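Local coordinates for protein endoglucanase A (PDB 6Q1I) that hydrolyses internal beta-1,4-glucosidic linkages in barley beta-glucan, lichenan and carboxymethylcellulose, and also attacks xylan, this chain being its family 5 glycoside hydrolase catalytic domain, at residues K346-L349 and I350-Y353; A297-A300 and E301-T305; T137-T140 and Q141-E144; S130-P133 and K134-L138. All coordinates share one frame; numbering follows the deposited sequence.

Contact 1. Residues K346-L349 and I350-Y353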
loop_
_atom_site.group_PDB
_atom_site.type_symbol
_atom_site.label_atom_id
_atom_site.label_comp_id
_atom_site.label_asym_id
_atom_site.label_seq_id
_atom_site.Cartn_x
_atom_site.Cartn_y
_atom_site.Cartn_z
ATOM N N LYS A 346 -7.616 13.821 10.298
ATOM C CA LYS A 346 -8.536 12.686 10.285
ATOM C C LYS A 346 -9.942 13.133 9.893
ATOM O O LYS A 346 -10.593 12.512 9.049
ATOM C CB LYS A 346 -8.523 11.996 11.651
ATOM C CG LYS A 346 -9.525 10.867 11.822
ATOM C CD LYS A 346 -10.889 11.331 12.360
ATOM C CE LYS A 346 -10.787 11.862 13.783
ATOM N NZ LYS A 346 -12.118 12.201 14.356
ATOM N N ASP A 347 -10.425 14.218 10.502
ATOM C CA ASP A 347 -11.768 14.699 10.201
ATOM C C ASP A 347 -11.894 15.078 8.732
ATOM O O ASP A 347 -12.929 14.826 8.111
ATOM C CB ASP A 347 -12.120 15.903 11.081
ATOM C CG ASP A 347 -12.443 15.519 12.511
ATOM O OD1 ASP A 347 -12.671 14.316 12.790
ATOM O OD2 ASP A 347 -12.465 16.439 13.358
ATOM N N ALA A 348 -10.844 15.682 8.163
ATOM C CA ALA A 348 -10.871 16.083 6.758
ATOM C C ALA A 348 -10.919 14.878 5.822
ATOM O O ALA A 348 -11.614 14.906 4.798
ATOM C CB ALA A 348 -9.655 16.954 6.451
ATOM N N LEU A 349 -10.182 13.814 6.152
ATOM C CA LEU A 349 -10.208 12.603 5.336
ATOM C C LEU A 349 -11.608 12.011 5.285
ATOM O O LEU A 349 -12.105 11.636 4.214
ATOM C CB LEU A 349 -9.226 11.586 5.912
ATOM C CG LEU A 349 -7.738 11.891 5.767
ATOM C CD1 LEU A 349 -6.913 10.940 6.627
ATOM C CD2 LEU A 349 -7.290 11.806 4.318
ATOM N N ILE A 350 -12.249 11.891 6.446
ATOM C CA ILE A 350 -13.569 11.282 6.503
ATOM C C ILE A 350 -14.592 12.201 5.851
ATOM O O ILE A 350 -15.509 11.740 5.164
ATOM C CB ILE A 350 -13.931 10.921 7.959
ATOM C CG1 ILE A 350 -12.873 9.993 8.590
ATOM C CG2 ILE A 350 -15.323 10.294 8.021
ATOM C CD1 ILE A 350 -12.600 8.726 7.803
ATOM N N ARG A 351 -14.455 13.514 6.058
ATOM C CA ARG A 351 -15.341 14.473 5.404
ATOM C C ARG A 351 -15.236 14.365 3.884
ATOM O O ARG A 351 -16.253 14.428 3.183
ATOM C CB ARG A 351 -15.007 15.888 5.886
ATOM C CG ARG A 351 -15.863 16.975 5.284
ATOM C CD ARG A 351 -15.672 18.297 6.011
ATOM N NE ARG A 351 -14.305 18.815 5.968
ATOM C CZ ARG A 351 -13.488 18.918 7.018
ATOM N NH1 ARG A 351 -13.861 18.546 8.235
ATOM N NH2 ARG A 351 -12.284 19.425 6.843
ATOM N N GLY A 352 -14.022 14.179 3.358
ATOM C CA GLY A 352 -13.874 14.032 1.918
ATOM C C GLY A 352 -14.577 12.795 1.391
ATOM O O GLY A 352 -15.186 12.824 0.318
ATOM N N TYR A 353 -14.520 11.697 2.150
ATOM C CA TYR A 353 -15.262 10.496 1.784
ATOM C C TYR A 353 -16.768 10.754 1.808
ATOM O O TYR A 353 -17.486 10.416 0.859
ATOM C CB TYR A 353 -14.881 9.343 2.726
ATOM C CG TYR A 353 -15.785 8.152 2.552
ATOM C CD1 TYR A 353 -15.653 7.307 1.459
ATOM C CD2 TYR A 353 -16.812 7.908 3.443
ATOM C CE1 TYR A 353 -16.507 6.241 1.268
ATOM C CE2 TYR A 353 -17.673 6.843 3.267
ATOM C CZ TYR A 353 -17.520 6.016 2.171
ATOM O OH TYR A 353 -18.382 4.961 1.975
#
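K346 O takes the amide of I350 (N to O 3.1 Å) almost head-on, and CG1 of I350 rests against the same oxygen at 3.4 Å. The lysine side chain itself heads off from the next turn: it folds back at chi2 and chi3, and its NZ makes a salt bridge to OD1 of its neighbour D347, on the syn side of the carboxylate, while W340 meets it in a cation-pi contact. At D347 the carbonyl O accepts R351 N at 2.9 Å. This is the chain's final helix, 343-356, which follows the last strand of the eight-stranded TIM barrel and packs on helix 293-309. A348 carries the main side-chain contact: the R351 guanidinium, swung back along the helix by a bend at chi3 (61°), lays one face over A348 CA, toward the rim of the group, and brings NH2 to 3.6 Å from A348 CB. Its NE is held in a salt bridge by E301 of helix 293-309, which probably helps to fix where the flat group lies. A348 O meanwhile receives G352 N. L349 sends its branched end off the turn, onto A300 and V304 of that neighbouring helix and onto F69, while its carbonyl O bonds Y353 N at 3.2 Å.

Contact 2. Residues A297-A300 and E301-T305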
loop_
_atom_site.group_PDB
_atom_site.type_symbol
_atom_site.label_atom_id
_atom_site.label_comp_id
_atom_site.label_asym_id
_atom_site.label_seq_id
_atom_site.Cartn_x
_atom_site.Cartn_y
_atom_site.Cartn_z
ATOM N N ALA A 297 -4.930 19.551 6.193
ATOM C CA ALA A 297 -6.335 19.164 6.235
ATOM C C ALA A 297 -7.057 19.549 4.949
ATOM O O ALA A 297 -7.903 18.792 4.465
ATOM C CB ALA A 297 -7.020 19.795 7.446
ATOM N N GLU A 298 -6.770 20.736 4.403
ATOM C CA GLU A 298 -7.360 21.119 3.124
ATOM C C GLU A 298 -7.002 20.112 2.039
ATOM O O GLU A 298 -7.864 19.672 1.275
ATOM C CB GLU A 298 -6.892 22.519 2.725
ATOM C CG GLU A 298 -7.590 23.647 3.460
ATOM C CD GLU A 298 -7.405 24.987 2.776
ATOM O OE1 GLU A 298 -7.156 25.988 3.478
ATOM O OE2 GLU A 298 -7.510 25.040 1.533
ATOM N N LEU A 299 -5.725 19.742 1.954
ATOM C CA LEU A 299 -5.302 18.762 0.962
ATOM C C LEU A 299 -5.979 17.418 1.193
ATOM O O LEU A 299 -6.476 16.798 0.250
ATOM C CB LEU A 299 -3.781 18.611 1.000
ATOM C CG LEU A 299 -3.211 17.469 0.161
ATOM C CD1 LEU A 299 -3.545 17.647 -1.318
ATOM C CD2 LEU A 299 -1.708 17.369 0.348
ATOM N N ALA A 300 -6.026 16.964 2.449
ATOM C CA ALA A 300 -6.634 15.673 2.757
ATOM C C ALA A 300 -8.077 15.610 2.271
ATOM O O ALA A 300 -8.486 14.631 1.634
ATOM C CB ALA A 300 -6.568 15.418 4.266
ATOM N N GLU A 301 -8.872 16.637 2.569
ATOM C CA GLU A 301 -10.271 16.603 2.159
ATOM C C GLU A 301 -10.392 16.644 0.644
ATOM O O GLU A 301 -11.154 15.875 0.048
ATOM C CB GLU A 301 -11.073 17.757 2.762
ATOM C CG GLU A 301 -12.540 17.655 2.336
ATOM C CD GLU A 301 -13.417 18.796 2.794
ATOM O OE1 GLU A 301 -12.950 19.656 3.565
ATOM O OE2 GLU A 301 -14.593 18.817 2.376
ATOM N N TYR A 302 -9.651 17.544 0.000
ATOM C CA TYR A 302 -9.787 17.687 -1.442
ATOM C C TYR A 302 -9.343 16.417 -2.151
ATOM O O TYR A 302 -10.001 15.952 -3.089
ATOM C CB TYR A 302 -8.981 18.884 -1.941
ATOM C CG TYR A 302 -9.360 19.244 -3.355
ATOM C CD1 TYR A 302 -10.375 20.163 -3.598
ATOM C CD2 TYR A 302 -8.751 18.639 -4.447
ATOM C CE1 TYR A 302 -10.751 20.480 -4.874
ATOM C CE2 TYR A 302 -9.126 18.962 -5.737
ATOM C CZ TYR A 302 -10.132 19.877 -5.935
ATOM O OH TYR A 302 -10.536 20.222 -7.201
ATOM N N TYR A 303 -8.231 15.838 -1.699
ATOM C CA TYR A 303 -7.701 14.620 -2.301
ATOM C C TYR A 303 -8.715 13.487 -2.230
ATOM O O TYR A 303 -9.007 12.843 -3.241
ATOM C CB TYR A 303 -6.402 14.265 -1.578
ATOM C CG TYR A 303 -5.479 13.254 -2.229
ATOM C CD1 TYR A 303 -5.910 11.971 -2.563
ATOM C CD2 TYR A 303 -4.139 13.560 -2.438
ATOM C CE1 TYR A 303 -5.051 11.046 -3.116
ATOM C CE2 TYR A 303 -3.265 12.629 -2.979
ATOM C CZ TYR A 303 -3.731 11.379 -3.330
ATOM O OH TYR A 303 -2.883 10.438 -3.877
ATOM N N VAL A 304 -9.264 13.225 -1.043
ATOM C CA VAL A 304 -10.216 12.128 -0.908
ATOM C C VAL A 304 -11.469 12.391 -1.735
ATOM O O VAL A 304 -11.988 11.486 -2.391
ATOM C CB VAL A 304 -10.546 11.858 0.573
ATOM C CG1 VAL A 304 -11.618 10.803 0.681
ATOM C CG2 VAL A 304 -9.301 11.424 1.328
ATOM N N THR A 305 -11.988 13.621 -1.708
ATOM C CA THR A 305 -13.176 13.936 -2.500
ATOM C C THR A 305 -12.912 13.709 -3.983
ATOM O O THR A 305 -13.699 13.063 -4.677
ATOM C CB THR A 305 -13.616 15.387 -2.272
ATOM O OG1 THR A 305 -13.911 15.613 -0.890
ATOM C CG2 THR A 305 -14.868 15.702 -3.080
#
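A300 O is bonded by V304 N at 3.1 Å, and the same A300 oxygen lies 3.3 Å from V304 CG2, the methyl that stands beside the valine's own backbone N. E301 is tied to the turn before through its amide, E301 N lying 3.0 Å from A297 O with an N-H...O angle of 167°. Its side chain runs out extended, CG anti to the backbone N (chi1 -178°), and carries the carboxylate away from this helix: besides the bridge from OE1 to R351, OE2 accepts from N355 ND2, so both oxygens are engaged by the C-terminal helix. L299 packs along the turn, with CD1 at 4.3 Å from CD2 of the Y303 ring, meeting the ring at its edge near the ring plane. Y303 N bonds L299 O at 2.8 Å; the ring stacks on F285, and its hydroxyl reaches A235 O. The faces of the helix are divided: A297 and A300 turn to helix 343-356, Y303 and V304 touch strand 280-285, and L299, Y302 and Y303 meet L262 of helix 256-275. It is the connecting helix of a beta-alpha-beta unit, joining strands 280-285 and 314-318 of the TIM barrel.

Contact 3. Residues T137-T140 and Q141-E144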
loop_
_atom_site.group_PDB
_atom_site.type_symbol
_atom_site.label_atom_id
_atom_site.label_comp_id
_atom_site.label_asym_id
_atom_site.label_seq_id
_atom_site.Cartn_x
_atom_site.Cartn_y
_atom_site.Cartn_z
ATOM N N THR A 137 7.171 -19.122 -4.577
ATOM C CA THR A 137 6.966 -19.941 -3.387
ATOM C C THR A 137 6.429 -19.104 -2.230
ATOM O O THR A 137 5.571 -19.560 -1.465
ATOM C CB THR A 137 8.270 -20.625 -2.979
ATOM O OG1 THR A 137 8.849 -21.307 -4.099
ATOM C CG2 THR A 137 7.978 -21.619 -1.865
ATOM N N LEU A 138 6.926 -17.873 -2.086
ATOM C CA LEU A 138 6.391 -16.969 -1.073
ATOM C C LEU A 138 4.896 -16.741 -1.277
ATOM O O LEU A 138 4.100 -16.897 -0.341
ATOM C CB LEU A 138 7.160 -15.648 -1.103
ATOM C CG LEU A 138 6.614 -14.546 -0.188
ATOM C CD1 LEU A 138 6.608 -14.981 1.278
ATOM C CD2 LEU A 138 7.423 -13.287 -0.368
ATOM N N TRP A 139 4.489 -16.368 -2.499
ATOM C CA TRP A 139 3.072 -16.108 -2.739
ATOM C C TRP A 139 2.226 -17.374 -2.642
ATOM O O TRP A 139 1.058 -17.302 -2.246
ATOM C CB TRP A 139 2.843 -15.338 -4.052
ATOM C CG TRP A 139 2.797 -13.869 -3.762
ATOM C CD1 TRP A 139 3.714 -12.918 -4.119
ATOM C CD2 TRP A 139 1.789 -13.196 -3.001
ATOM N NE1 TRP A 139 3.332 -11.688 -3.613
ATOM C CE2 TRP A 139 2.154 -11.838 -2.925
ATOM C CE3 TRP A 139 0.617 -13.616 -2.366
ATOM C CZ2 TRP A 139 1.381 -10.895 -2.240
ATOM C CZ3 TRP A 139 -0.144 -12.685 -1.686
ATOM C CH2 TRP A 139 0.244 -11.340 -1.624
ATOM N N THR A 140 2.779 -18.537 -2.991
ATOM C CA THR A 140 2.039 -19.776 -2.773
ATOM C C THR A 140 1.673 -19.923 -1.305
ATOM O O THR A 140 0.526 -20.227 -0.967
ATOM C CB THR A 140 2.846 -20.981 -3.261
ATOM O OG1 THR A 140 3.016 -20.886 -4.676
ATOM C CG2 THR A 140 2.134 -22.294 -2.961
ATOM N N GLN A 141 2.643 -19.676 -0.417
ATOM C CA GLN A 141 2.424 -19.869 1.013
ATOM C C GLN A 141 1.477 -18.820 1.587
ATOM O O GLN A 141 0.604 -19.151 2.396
ATOM C CB GLN A 141 3.767 -19.858 1.739
ATOM C CG GLN A 141 4.622 -21.077 1.429
ATOM C CD GLN A 141 6.006 -20.956 2.002
ATOM O OE1 GLN A 141 6.205 -21.084 3.207
ATOM N NE2 GLN A 141 6.975 -20.691 1.144
ATOM N N ILE A 142 1.625 -17.551 1.191
ATOM C CA ILE A 142 0.692 -16.533 1.672
ATOM C C ILE A 142 -0.717 -16.884 1.215
ATOM O O ILE A 142 -1.678 -16.837 1.989
ATOM C CB ILE A 142 1.093 -15.129 1.183
ATOM C CG1 ILE A 142 2.485 -14.707 1.662
ATOM C CG2 ILE A 142 0.057 -14.093 1.637
ATOM C CD1 ILE A 142 3.023 -13.473 0.933
ATOM N N SER A 143 -0.857 -17.233 -0.070
ATOM C CA SER A 143 -2.167 -17.538 -0.640
ATOM C C SER A 143 -2.819 -18.719 0.058
ATOM O O SER A 143 -4.020 -18.711 0.331
ATOM C CB SER A 143 -2.006 -17.885 -2.124
ATOM O OG SER A 143 -1.606 -16.758 -2.856
ATOM N N GLU A 144 -2.038 -19.774 0.314
ATOM C CA GLU A 144 -2.568 -20.948 1.002
ATOM C C GLU A 144 -3.056 -20.584 2.397
ATOM O O GLU A 144 -4.126 -21.031 2.828
ATOM C CB GLU A 144 -1.506 -22.057 1.064
ATOM C CG GLU A 144 -1.300 -22.803 -0.267
ATOM C CD GLU A 144 -0.116 -23.774 -0.274
ATOM O OE1 GLU A 144 0.723 -23.738 0.654
ATOM O OE2 GLU A 144 -0.022 -24.580 -1.229
#
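T137 O is gripped twice by Q141, from opposite faces of its carbonyl plane. Q141 N lies 3.1 Å from T137 O as the ordinary helical donor; Q141 NE2, 3.2 Å from the same oxygen, sits well above the plane, 69° out of it. With CG beside its own backbone N (chi1 -69°), the glutamine chain runs back alongside T137. The rest of the amide is engaged outside the turn: NE2 also donates to N86 O, and OE1 accepts from L88 N, so the glutamine ties the helix to the chain at 86-88.

L138 O accepts I142 N at 3.0 Å. W139 O takes S143 N at 2.9 Å, and in the conformer modelled here S143 OG also donates to W139 O, at 2.8 Å and from the opposite face. T140 O takes E144 N, while the T140 hydroxyl is paired with K136 O one turn earlier.

Apolar contacts fill the inward side. I142 CD1 stands over the six-membered ring of W139, 4.0 Å from its centroid and only 7° off the normal, a CH-pi contact; I142 CG2 touches W139 CZ3 at 3.6 Å, and L138 CD1 meets I142 CD1. The indole NE1 donates to T157 O, just past strand 153-156. This apolar side packs on F155 of the sheet, on W78 and on helix 175-194, as befits the connecting helix of the beta-alpha-beta unit from strand 109-113 to strand 153-156 in the TIM barrel.

Contact 4. Residues S130-P133 and K134-L138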
loop_
_atom_site.group_PDB
_atom_site.type_symbol
_atom_site.label_atom_id
_atom_site.label_comp_id
_atom_site.label_asym_id
_atom_site.label_seq_id
_atom_site.Cartn_x
_atom_site.Cartn_y
_atom_site.Cartn_z
ATOM N N SER A 130 16.806 -15.949 -10.168
ATOM C CA SER A 130 16.912 -16.179 -8.735
ATOM C C SER A 130 15.735 -15.601 -7.963
ATOM O O SER A 130 15.374 -16.131 -6.911
ATOM C CB SER A 130 18.228 -15.609 -8.203
ATOM O OG SER A 130 18.369 -14.243 -8.502
ATOM N N VAL A 131 15.104 -14.554 -8.480
ATOM C CA VAL A 131 13.980 -13.932 -7.795
ATOM C C VAL A 131 12.700 -14.721 -8.012
ATOM O O VAL A 131 11.933 -14.943 -7.073
ATOM C CB VAL A 131 13.810 -12.483 -8.284
ATOM C CG1 VAL A 131 12.543 -11.865 -7.687
ATOM C CG2 VAL A 131 15.043 -11.660 -7.946
ATOM N N THR A 132 12.431 -15.123 -9.255
ATOM C CA THR A 132 11.092 -15.592 -9.605
ATOM C C THR A 132 10.683 -16.835 -8.831
ATOM O O THR A 132 9.574 -16.845 -8.269
ATOM C CB THR A 132 10.968 -15.762 -11.124
ATOM O OG1 THR A 132 11.297 -14.527 -11.776
ATOM C CG2 THR A 132 9.542 -16.160 -11.497
ATOM N N PRO A 133 11.495 -17.892 -8.741
ATOM C CA PRO A 133 11.031 -19.068 -7.987
ATOM C C PRO A 133 10.763 -18.755 -6.524
ATOM O O PRO A 133 9.822 -19.297 -5.936
ATOM C CB PRO A 133 12.165 -20.091 -8.164
ATOM C CG PRO A 133 12.984 -19.609 -9.303
ATOM C CD PRO A 133 12.785 -18.129 -9.422
ATOM N N LYS A 134 11.591 -17.897 -5.923
ATOM C CA LYS A 134 11.425 -17.545 -4.519
ATOM C C LYS A 134 10.167 -16.718 -4.310
ATOM O O LYS A 134 9.406 -16.965 -3.369
ATOM C CB LYS A 134 12.669 -16.797 -4.047
ATOM C CG LYS A 134 12.641 -16.325 -2.614
ATOM C CD LYS A 134 13.998 -15.770 -2.224
ATOM C CE LYS A 134 13.977 -15.064 -0.894
ATOM N NZ LYS A 134 15.347 -14.609 -0.523
ATOM N N LEU A 135 9.913 -15.751 -5.196
ATOM C CA LEU A 135 8.697 -14.946 -5.095
ATOM C C LEU A 135 7.455 -15.807 -5.271
ATOM O O LEU A 135 6.447 -15.604 -4.581
ATOM C CB LEU A 135 8.737 -13.822 -6.131
ATOM C CG LEU A 135 7.548 -12.860 -6.137
ATOM C CD1 LEU A 135 7.412 -12.117 -4.818
ATOM C CD2 LEU A 135 7.674 -11.883 -7.287
ATOM N N LYS A 136 7.522 -16.788 -6.174
ATOM C CA LYS A 136 6.387 -17.676 -6.403
ATOM C C LYS A 136 6.123 -18.569 -5.193
ATOM O O LYS A 136 4.968 -18.757 -4.798
ATOM C CB LYS A 136 6.632 -18.500 -7.669
ATOM C CG LYS A 136 6.563 -17.662 -8.948
ATOM C CD LYS A 136 6.709 -18.507 -10.212
ATOM C CE LYS A 136 5.474 -19.347 -10.500
ATOM N NZ LYS A 136 4.282 -18.534 -10.876
ATOM N N THR A 137 7.171 -19.122 -4.577
ATOM C CA THR A 137 6.966 -19.941 -3.387
ATOM C C THR A 137 6.429 -19.104 -2.230
ATOM O O THR A 137 5.571 -19.560 -1.465
ATOM C CB THR A 137 8.270 -20.625 -2.979
ATOM O OG1 THR A 137 8.849 -21.307 -4.099
ATOM C CG2 THR A 137 7.978 -21.619 -1.865
ATOM N N LEU A 138 6.926 -17.873 -2.086
ATOM C CA LEU A 138 6.391 -16.969 -1.073
ATOM C C LEU A 138 4.896 -16.741 -1.277
ATOM O O LEU A 138 4.100 -16.897 -0.341
ATOM C CB LEU A 138 7.160 -15.648 -1.103
ATOM C CG LEU A 138 6.614 -14.546 -0.188
ATOM C CD1 LEU A 138 6.608 -14.981 1.278
ATOM C CD2 LEU A 138 7.423 -13.287 -0.368
#
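K134 sets its CB 3.6 Å from V131 O, near the start of helix 128-145, the helix of the beta-alpha-beta unit that links strands 109-113 and 153-156 of the TIM barrel. The helix kinks here because P133 N has no hydrogen to give to the turn before. The lysine chain is extended throughout and reaches W120, with which it makes a cation-pi contact. L135 N restores the helical pattern at V131 O, 2.9 Å away and nearly straight (N-H...O 167°), while its side chain packs on Y184 of helix 175-194. K136 N bonds T132 O, and the first half of its side chain follows T132 outward: CG lies 3.2 Å from T132 O and CD 3.9 Å from T132 CG2, the two side chains running side by side. Bends at chi3 (73°) and chi4 then carry NZ over to helix 175-194, where it forms a salt bridge with E190 and also donates to S191 OG and A187 O. T137 completes the run at P133, whose carbonyl O accepts two donors from opposite faces of its plane: T137 N at 3.0 Å and, in the conformer given, the hydroxyl OG1, standing beside that backbone N, at 2.9 Å.

How the contacts relate
All four contacts are short runs of about two turns within helices on the outside of the barrel, in two groups on opposite sides of the chain's centre. Contacts 1 and 2 lie on adjacent helices, centres 7 Å apart, joined by the R351–E301 salt bridge and small-residue packing. Contacts 3 and 4 are overlapping stretches of helix 128-145 and share T137 and L138; their centres are about 37 to 39 Å from that of contact 2. Each has buried and exposed residues, though contact 4 is more open. Side-chain hydroxyls or amides double up on backbone carbonyls in contacts 3 and 4. Charge links helices in both groups: K136 of contact 4 does for helix 175-194 what R351 does for helix 293-309.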